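Local coordinates for bifunctional protein PutA (Bdellovibrio bacteriovorus, PDB 5UR2) that probably oxidises L-proline to L-glutamate in two steps, first at a flavin-dependent proline dehydrogenase and then at an NAD-dependent glutamate semialdehyde dehydrogenase, at residues 184-189 and 347-352; 233-238 and 296-301. All blocks are in the same frame, centred on the assembly; numbering follows the deposited sequence.

Contact 1. Residues 184-189 and 347-352; sequences RDHEGA and FIRPAF
D185 and R349 bring the two backbones to their closest, yet their CA atoms are still 11.1 Å apart: the irregular loop 184-189 faces strand 349-353, and only side chains bridge the gap. Most of the reach comes from R349, whose chain bends at chi2 (-68°) and chi3 and ends in a guanidinium that grips one oxygen with two nitrogens. NH1 and NH2 each donate to D185 OD2 at 2.9 Å, with the oxygen almost in the guanidinium plane; both come from the same face of the carboxylate, whose plane is 22° away. The other oxygen, D185 OD1, serves the loop itself. It accepts from E187 N at 2.9 Å, an Asx turn, and from G188 N at 3.0 Å, so the carboxylate is held at both oxygens. H186 stands nearly upright on the guanidinium (planes 85° apart), its edge atom CE1 lying 3.5 Å from R349 NH2, while E187 CG sits over the centre of the imidazole. The poorly ordered E187 adds a long ion pair, OE2 to R349 NH1 at 3.8 Å, and a water bound to NH1 touches the same oxygen weakly. R349 NH2 also donates to A376 O. This salt-bridge network pins the loop before the second strand to the sixth strand, at the N-terminal end of the proline dehydrogenase TIM barrel.

Contact 2. Residues 233-238 and 296-301; sequences GVFVNL and PFWVRL. With P5F (N-propargylglycine-modified flavin adenine dinucleotide), chain F.
R300 NH2 donates to S196 OG and its neighbour NH1 forms a salt bridge with D239 OD1, while the guanidinium lies flat against the side-chain amide of N237. The two planes are only 4° apart, with R300 NH2 at 3.5 Å from N237 CG; no hydrogen bond joins the pair, and the amide lies stacked over one face of the guanidinium. With its bonds made in other directions, the guanidinium can offer a face to the amide, and the bonds at NH1 and NH2 hold its rotation. R300 rises extended from the backbone and turns at chi3 (-65°), bringing the guanidinium level with N237. Beyond it comes the flavin: R300 NH1 is 3.7 Å from C6 of the N-propargylglycine-modified FAD, on the isoalloxazine. Strands 235-238 and 298-302 are the third and fifth of the eight-stranded parallel TIM barrel, with strand 268-273 between them, so these residues meet across the barrel interior rather than through backbone bonds; N237 and W298 are nearest, CA to CA 8.3 Å. Deeper toward the strands' N-terminal ends, F235 and W298 form a T-shaped pair. The edge of the phenyl ring points at the indole face, planes 77° apart and its centroid 5.1 Å from that of the five-membered ring. F235 CE2 stands over the rim near W298 CD1, at 3.6 Å, while F235 CZ reaches W298 CB at 3.7 Å. W298 also packs on R349 and A351 of the adjacent strand 349-353.

Overall arrangement
From the N terminus, the chain first passes 184-189, the loop after helix 180-183, then runs through strand 194-197 and helix 211-232 to 233-238. Helix 246-257, strand 268-273 and helix 279-293 follow before 296-301 returns to meet 233-238, closing contact 2. Two more helices, 307-317 and 327-343, lead to 347-352, which closes contact 1 around the whole of contact 2, so the loops nest. The centres lie 10 Å apart. Strands 298-302 and 349-353 are barrel neighbours, joined by backbone pairs such as R349 O with V299 N. Contact 1 ties the loop before strand 194-197 to strand 349-353, where the barrel strands begin; contact 2 joins third and fifth strands across the interior, beside the flavin.

Contact 1. Residues 184-189 and 347-352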
loop_
_atom_site.group_PDB
_atom_site.type_symbol
_atom_site.label_atom_id
_atom_site.label_comp_id
_atom_site.label_asym_id
_atom_site.label_seq_id
_atom_site.Cartn_x
_atom_site.Cartn_y
_atom_site.Cartn_z
ATOM N N ARG B 184 -60.369 37.937 4.109
ATOM C CA ARG B 184 -61.031 38.048 2.815
ATOM C C ARG B 184 -59.977 38.195 1.726
ATOM O O ARG B 184 -58.948 38.837 1.939
ATOM C CB ARG B 184 -61.961 39.277 2.760
ATOM C CG ARG B 184 -62.947 39.402 3.905
ATOM C CD ARG B 184 -63.952 40.519 3.644
ATOM N NE ARG B 184 -64.741 40.251 2.445
ATOM C CZ ARG B 184 -65.839 39.502 2.428
ATOM N NH1 ARG B 184 -66.279 38.946 3.550
ATOM N NH2 ARG B 184 -66.492 39.301 1.288
ATOM N N ASP B 185 -60.265 37.651 0.538
ATOM C CA ASP B 185 -59.495 37.961 -0.660
ATOM C C ASP B 185 -60.395 38.734 -1.631
ATOM O O ASP B 185 -61.388 39.359 -1.217
ATOM C CB ASP B 185 -58.893 36.679 -1.268
ATOM C CG ASP B 185 -59.936 35.731 -1.857
ATOM O OD1 ASP B 185 -61.153 35.996 -1.751
ATOM O OD2 ASP B 185 -59.521 34.693 -2.431
ATOM N N HIS B 186 -60.047 38.703 -2.918
ATOM C CA HIS B 186 -60.824 39.435 -3.906
ATOM C C HIS B 186 -62.123 38.739 -4.294
ATOM O O HIS B 186 -62.974 39.370 -4.923
ATOM C CB HIS B 186 -59.979 39.680 -5.158
ATOM C CG HIS B 186 -59.620 38.432 -5.904
ATOM N ND1 HIS B 186 -59.101 37.314 -5.285
ATOM C CD2 HIS B 186 -59.693 38.131 -7.222
ATOM C CE1 HIS B 186 -58.874 36.377 -6.189
ATOM N NE2 HIS B 186 -59.223 36.848 -7.372
ATOM N N GLU B 187 -62.316 37.474 -3.932
ATOM C CA GLU B 187 -63.525 36.752 -4.317
ATOM C C GLU B 187 -64.535 36.621 -3.186
ATOM O O GLU B 187 -65.732 36.497 -3.458
ATOM C CB GLU B 187 -63.185 35.349 -4.843
ATOM C CG GLU B 187 -62.620 35.299 -6.261
ATOM C CD GLU B 187 -62.087 33.917 -6.635
ATOM O OE1 GLU B 187 -61.556 33.764 -7.760
ATOM O OE2 GLU B 187 -62.181 32.985 -5.802
ATOM N N GLY B 188 -64.090 36.636 -1.929
ATOM C CA GLY B 188 -65.019 36.485 -0.822
ATOM C C GLY B 188 -64.305 36.178 0.474
ATOM O O GLY B 188 -63.158 36.585 0.679
ATOM N N ALA B 189 -65.013 35.484 1.360
ATOM C CA ALA B 189 -64.463 35.137 2.662
ATOM C C ALA B 189 -63.396 34.051 2.542
ATOM O O ALA B 189 -63.445 33.192 1.658
ATOM C CB ALA B 189 -65.569 34.664 3.606
ATOM N N PHE B 347 -57.459 29.387 -12.144
ATOM C CA PHE B 347 -57.595 27.961 -11.867
ATOM C C PHE B 347 -56.900 27.512 -10.594
ATOM O O PHE B 347 -57.301 26.500 -10.007
ATOM C CB PHE B 347 -57.022 27.130 -13.021
ATOM C CG PHE B 347 -57.629 27.427 -14.358
ATOM C CD1 PHE B 347 -58.938 27.059 -14.635
ATOM C CD2 PHE B 347 -56.893 28.064 -15.343
ATOM C CE1 PHE B 347 -59.503 27.315 -15.875
ATOM C CE2 PHE B 347 -57.456 28.325 -16.589
ATOM C CZ PHE B 347 -58.760 27.952 -16.853
ATOM N N ILE B 348 -55.838 28.202 -10.195
ATOM C CA ILE B 348 -54.964 27.742 -9.126
ATOM C C ILE B 348 -54.437 28.972 -8.401
ATOM O O ILE B 348 -54.138 29.990 -9.029
ATOM C CB ILE B 348 -53.854 26.847 -9.725
ATOM C CG1 ILE B 348 -53.083 26.073 -8.650
ATOM C CG2 ILE B 348 -52.949 27.648 -10.694
ATOM C CD1 ILE B 348 -52.157 24.995 -9.248
ATOM N N ARG B 349 -54.335 28.891 -7.073
ATOM C CA ARG B 349 -54.047 30.083 -6.274
ATOM C C ARG B 349 -52.650 29.991 -5.677
ATOM O O ARG B 349 -52.356 29.051 -4.917
ATOM C CB ARG B 349 -55.093 30.270 -5.176
ATOM C CG ARG B 349 -56.503 30.551 -5.707
ATOM C CD ARG B 349 -56.623 31.934 -6.401
ATOM N NE ARG B 349 -56.374 33.048 -5.475
ATOM C CZ ARG B 349 -57.287 33.565 -4.656
ATOM N NH1 ARG B 349 -58.525 33.078 -4.639
ATOM N NH2 ARG B 349 -56.964 34.568 -3.844
ATOM N N PRO B 350 -51.744 30.895 -6.042
ATOM C CA PRO B 350 -50.413 30.887 -5.431
ATOM C C PRO B 350 -50.400 31.623 -4.102
ATOM O O PRO B 350 -51.099 32.622 -3.904
ATOM C CB PRO B 350 -49.553 31.622 -6.460
ATOM C CG PRO B 350 -50.527 32.617 -7.062
ATOM C CD PRO B 350 -51.863 31.921 -7.097
ATOM N N ALA B 351 -49.589 31.106 -3.185
ATOM C CA ALA B 351 -49.166 31.839 -2.006
ATOM C C ALA B 351 -47.644 31.840 -2.010
ATOM O O ALA B 351 -47.031 30.801 -2.258
ATOM C CB ALA B 351 -49.740 31.216 -0.728
ATOM N N PHE B 352 -47.034 33.007 -1.766
ATOM C CA PHE B 352 -45.594 33.188 -1.940
ATOM C C PHE B 352 -44.907 33.183 -0.580
ATOM O O PHE B 352 -45.031 34.137 0.194
ATOM C CB PHE B 352 -45.301 34.471 -2.717
ATOM C CG PHE B 352 -45.822 34.435 -4.115
ATOM C CD1 PHE B 352 -45.505 33.375 -4.944
ATOM C CD2 PHE B 352 -46.658 35.426 -4.588
ATOM C CE1 PHE B 352 -45.998 33.310 -6.226
ATOM C CE2 PHE B 352 -47.157 35.374 -5.885
ATOM C CZ PHE B 352 -46.827 34.314 -6.705
HETATM O O HOH W 1 -59.800 30.639 -6.067
#

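Contact 2. Residues 233-238 and 296-301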
loop_
_atom_site.group_PDB
_atom_site.type_symbol
_atom_site.label_atom_id
_atom_site.label_comp_id
_atom_site.label_asym_id
_atom_site.label_seq_id
_atom_site.Cartn_x
_atom_site.Cartn_y
_atom_site.Cartn_z
ATOM N N GLY B 233 -64.797 24.423 7.739
ATOM C CA GLY B 233 -64.387 25.642 7.063
ATOM C C GLY B 233 -62.932 25.984 7.297
ATOM O O GLY B 233 -62.553 27.161 7.276
ATOM N N VAL B 234 -62.118 24.981 7.553
ATOM C CA VAL B 234 -60.711 25.151 7.867
ATOM C C VAL B 234 -59.896 24.927 6.602
ATOM O O VAL B 234 -60.226 24.067 5.777
ATOM C CB VAL B 234 -60.321 24.181 9.001
ATOM C CG1 VAL B 234 -58.813 24.016 9.130
ATOM C CG2 VAL B 234 -60.946 24.663 10.316
ATOM N N PHE B 235 -58.846 25.729 6.430
ATOM C CA PHE B 235 -57.879 25.512 5.363
ATOM C C PHE B 235 -56.892 24.429 5.789
ATOM O O PHE B 235 -56.316 24.499 6.881
ATOM C CB PHE B 235 -57.140 26.812 5.044
ATOM C CG PHE B 235 -56.389 26.784 3.739
ATOM C CD1 PHE B 235 -55.226 26.033 3.602
ATOM C CD2 PHE B 235 -56.843 27.512 2.649
ATOM C CE1 PHE B 235 -54.531 25.994 2.397
ATOM C CE2 PHE B 235 -56.160 27.475 1.442
ATOM C CZ PHE B 235 -54.991 26.714 1.318
ATOM N N VAL B 236 -56.700 23.426 4.933
ATOM C CA VAL B 236 -55.752 22.347 5.201
ATOM C C VAL B 236 -54.689 22.355 4.116
ATOM O O VAL B 236 -54.998 22.199 2.926
ATOM C CB VAL B 236 -56.434 20.979 5.286
ATOM C CG1 VAL B 236 -55.421 19.929 5.722
ATOM C CG2 VAL B 236 -57.575 21.041 6.266
ATOM N N ASN B 237 -53.438 22.543 4.532
ATOM C CA ASN B 237 -52.290 22.586 3.642
ATOM C C ASN B 237 -51.424 21.353 3.869
ATOM O O ASN B 237 -51.106 21.017 5.013
ATOM C CB ASN B 237 -51.472 23.862 3.869
ATOM C CG ASN B 237 -50.506 24.127 2.742
ATOM O OD1 ASN B 237 -49.433 23.526 2.683
ATOM N ND2 ASN B 237 -50.884 25.020 1.832
ATOM N N LEU B 238 -51.049 20.681 2.783
ATOM C CA LEU B 238 -50.167 19.522 2.848
ATOM C C LEU B 238 -48.758 20.018 2.570
ATOM O O LEU B 238 -48.509 20.593 1.499
ATOM C CB LEU B 238 -50.583 18.448 1.837
ATOM C CG LEU B 238 -49.843 17.104 1.928
ATOM C CD1 LEU B 238 -50.062 16.484 3.310
ATOM C CD2 LEU B 238 -50.273 16.134 0.833
ATOM N N PRO B 296 -60.647 25.446 -7.941
ATOM C CA PRO B 296 -59.262 25.786 -7.610
ATOM C C PRO B 296 -58.817 25.159 -6.293
ATOM O O PRO B 296 -59.617 24.766 -5.442
ATOM C CB PRO B 296 -59.278 27.316 -7.529
ATOM C CG PRO B 296 -60.517 27.722 -8.346
ATOM C CD PRO B 296 -61.506 26.635 -8.097
ATOM N N PHE B 297 -57.501 25.026 -6.167
ATOM C CA PHE B 297 -56.837 24.786 -4.896
ATOM C C PHE B 297 -55.595 25.673 -4.868
ATOM O O PHE B 297 -55.292 26.370 -5.838
ATOM C CB PHE B 297 -56.502 23.300 -4.720
ATOM C CG PHE B 297 -55.575 22.772 -5.765
ATOM C CD1 PHE B 297 -56.064 22.286 -6.966
ATOM C CD2 PHE B 297 -54.199 22.777 -5.554
ATOM C CE1 PHE B 297 -55.196 21.805 -7.935
ATOM C CE2 PHE B 297 -53.326 22.305 -6.529
ATOM C CZ PHE B 297 -53.824 21.816 -7.718
ATOM N N TRP B 298 -54.846 25.619 -3.773
ATOM C CA TRP B 298 -53.729 26.527 -3.548
ATOM C C TRP B 298 -52.379 25.823 -3.688
ATOM O O TRP B 298 -52.245 24.640 -3.368
ATOM C CB TRP B 298 -53.832 27.153 -2.155
ATOM C CG TRP B 298 -54.905 28.167 -2.074
ATOM C CD1 TRP B 298 -56.245 27.934 -2.091
ATOM C CD2 TRP B 298 -54.741 29.584 -1.963
ATOM N NE1 TRP B 298 -56.929 29.118 -1.996
ATOM C CE2 TRP B 298 -56.032 30.149 -1.917
ATOM C CE3 TRP B 298 -53.631 30.431 -1.896
ATOM C CZ2 TRP B 298 -56.247 31.522 -1.812
ATOM C CZ3 TRP B 298 -53.846 31.801 -1.789
ATOM C CH2 TRP B 298 -55.147 32.331 -1.755
ATOM N N VAL B 299 -51.382 26.568 -4.171
ATOM C CA VAL B 299 -49.991 26.143 -4.165
ATOM C C VAL B 299 -49.203 27.107 -3.289
ATOM O O VAL B 299 -49.177 28.316 -3.552
ATOM C CB VAL B 299 -49.392 26.095 -5.575
ATOM C CG1 VAL B 299 -47.903 25.801 -5.486
ATOM C CG2 VAL B 299 -50.074 25.036 -6.389
ATOM N N ARG B 300 -48.578 26.591 -2.236
ATOM C CA ARG B 300 -47.666 27.408 -1.440
ATOM C C ARG B 300 -46.274 27.249 -2.032
ATOM O O ARG B 300 -45.652 26.188 -1.903
ATOM C CB ARG B 300 -47.672 27.006 0.032
ATOM C CG ARG B 300 -46.657 27.788 0.851
ATOM C CD ARG B 300 -46.377 27.120 2.169
ATOM N NE ARG B 300 -47.548 27.088 3.041
ATOM C CZ ARG B 300 -47.655 26.269 4.083
ATOM N NH1 ARG B 300 -46.662 25.416 4.354
ATOM N NH2 ARG B 300 -48.745 26.293 4.835
ATOM N N LEU B 301 -45.785 28.292 -2.687
ATOM C CA LEU B 301 -44.517 28.207 -3.398
ATOM C C LEU B 301 -43.398 28.600 -2.436
ATOM O O LEU B 301 -43.400 29.713 -1.897
ATOM C CB LEU B 301 -44.551 29.101 -4.633
ATOM C CG LEU B 301 -43.380 29.008 -5.607
ATOM C CD1 LEU B 301 -43.264 27.617 -6.241
ATOM C CD2 LEU B 301 -43.517 30.095 -6.675
HETATM P PA P5F F . -33.559 32.901 0.282
HETATM O O1A P5F F . -33.891 33.938 -0.843
HETATM O O2A P5F F . -32.359 33.116 1.061
HETATM O O5B P5F F . -33.326 31.494 -0.197
HETATM C C5B P5F F . -32.666 30.469 0.537
HETATM C C4B P5F F . -32.951 29.123 -0.148
HETATM O O4B P5F F . -32.254 28.948 -1.358
HETATM C C3B P5F F . -32.633 27.884 0.638
HETATM O O3B P5F F . -33.580 27.604 1.596
HETATM C C2B P5F F . -32.572 26.849 -0.413
HETATM O O2B P5F F . -33.859 26.440 -0.727
HETATM C C1B P5F F . -32.001 27.586 -1.570
HETATM N N9A P5F F . -30.579 27.424 -1.736
HETATM C C8A P5F F . -29.574 27.715 -0.823
HETATM N N7A P5F F . -28.392 27.438 -1.388
HETATM C C5A P5F F . -28.580 26.972 -2.691
HETATM C C6A P5F F . -27.745 26.526 -3.712
HETATM N N6A P5F F . -26.320 26.506 -3.538
HETATM N N1A P5F F . -28.261 26.106 -4.883
HETATM C C2A P5F F . -29.594 26.111 -5.098
HETATM N N3A P5F F . -30.440 26.515 -4.106
HETATM C C4A P5F F . -29.983 26.946 -2.924
HETATM N N1 P5F F . -39.568 24.267 2.699
HETATM C C2 P5F F . -39.881 22.958 2.177
HETATM O O2 P5F F . -38.915 22.299 1.451
HETATM N N3 P5F F . -41.165 22.361 2.398
HETATM C C4 P5F F . -42.181 23.016 3.137
HETATM O O4 P5F F . -43.413 22.374 3.314
HETATM C C4X P5F F . -41.850 24.393 3.697
HETATM N N5 P5F F . -42.769 25.101 4.585
HETATM C C5X P5F F . -42.561 26.557 4.702
HETATM C C6 P5F F . -43.699 27.442 5.099
HETATM C C7 P5F F . -43.525 28.849 5.127
HETATM C C7M P5F F . -44.685 29.732 5.529
HETATM C C8 P5F F . -42.269 29.430 4.776
HETATM C C8M P5F F . -42.049 30.921 4.790
HETATM C C9 P5F F . -41.187 28.600 4.396
HETATM C C9A P5F F . -41.361 27.120 4.368
HETATM N N10 P5F F . -40.246 26.265 3.953
HETATM C C10 P5F F . -40.586 24.958 3.466
HETATM C "C1'" P5F F . -38.851 26.758 3.842
HETATM C "C2'" P5F F . -38.583 27.467 2.514
HETATM O "O2'" P5F F . -38.622 26.532 1.504
HETATM C "C3'" P5F F . -37.257 28.229 2.445
HETATM O "O3'" P5F F . -36.226 27.326 2.596
HETATM C "C4'" P5F F . -37.080 29.311 3.500
HETATM O "O4'" P5F F . -38.344 29.779 3.822
HETATM C "C5'" P5F F . -36.090 30.434 3.135
HETATM O "O5'" P5F F . -36.161 30.844 1.784
HETATM P P P5F F . -36.079 32.378 1.262
HETATM O O1P P5F F . -36.822 32.740 -0.080
HETATM O O2P P5F F . -36.510 33.141 2.570
HETATM O O3P P5F F . -34.485 32.731 1.434
HETATM C C21 P5F F . -42.520 23.406 6.564
HETATM C C22 P5F F . -42.761 24.275 5.558
HETATM C C23 P5F F . -42.809 21.903 6.411
#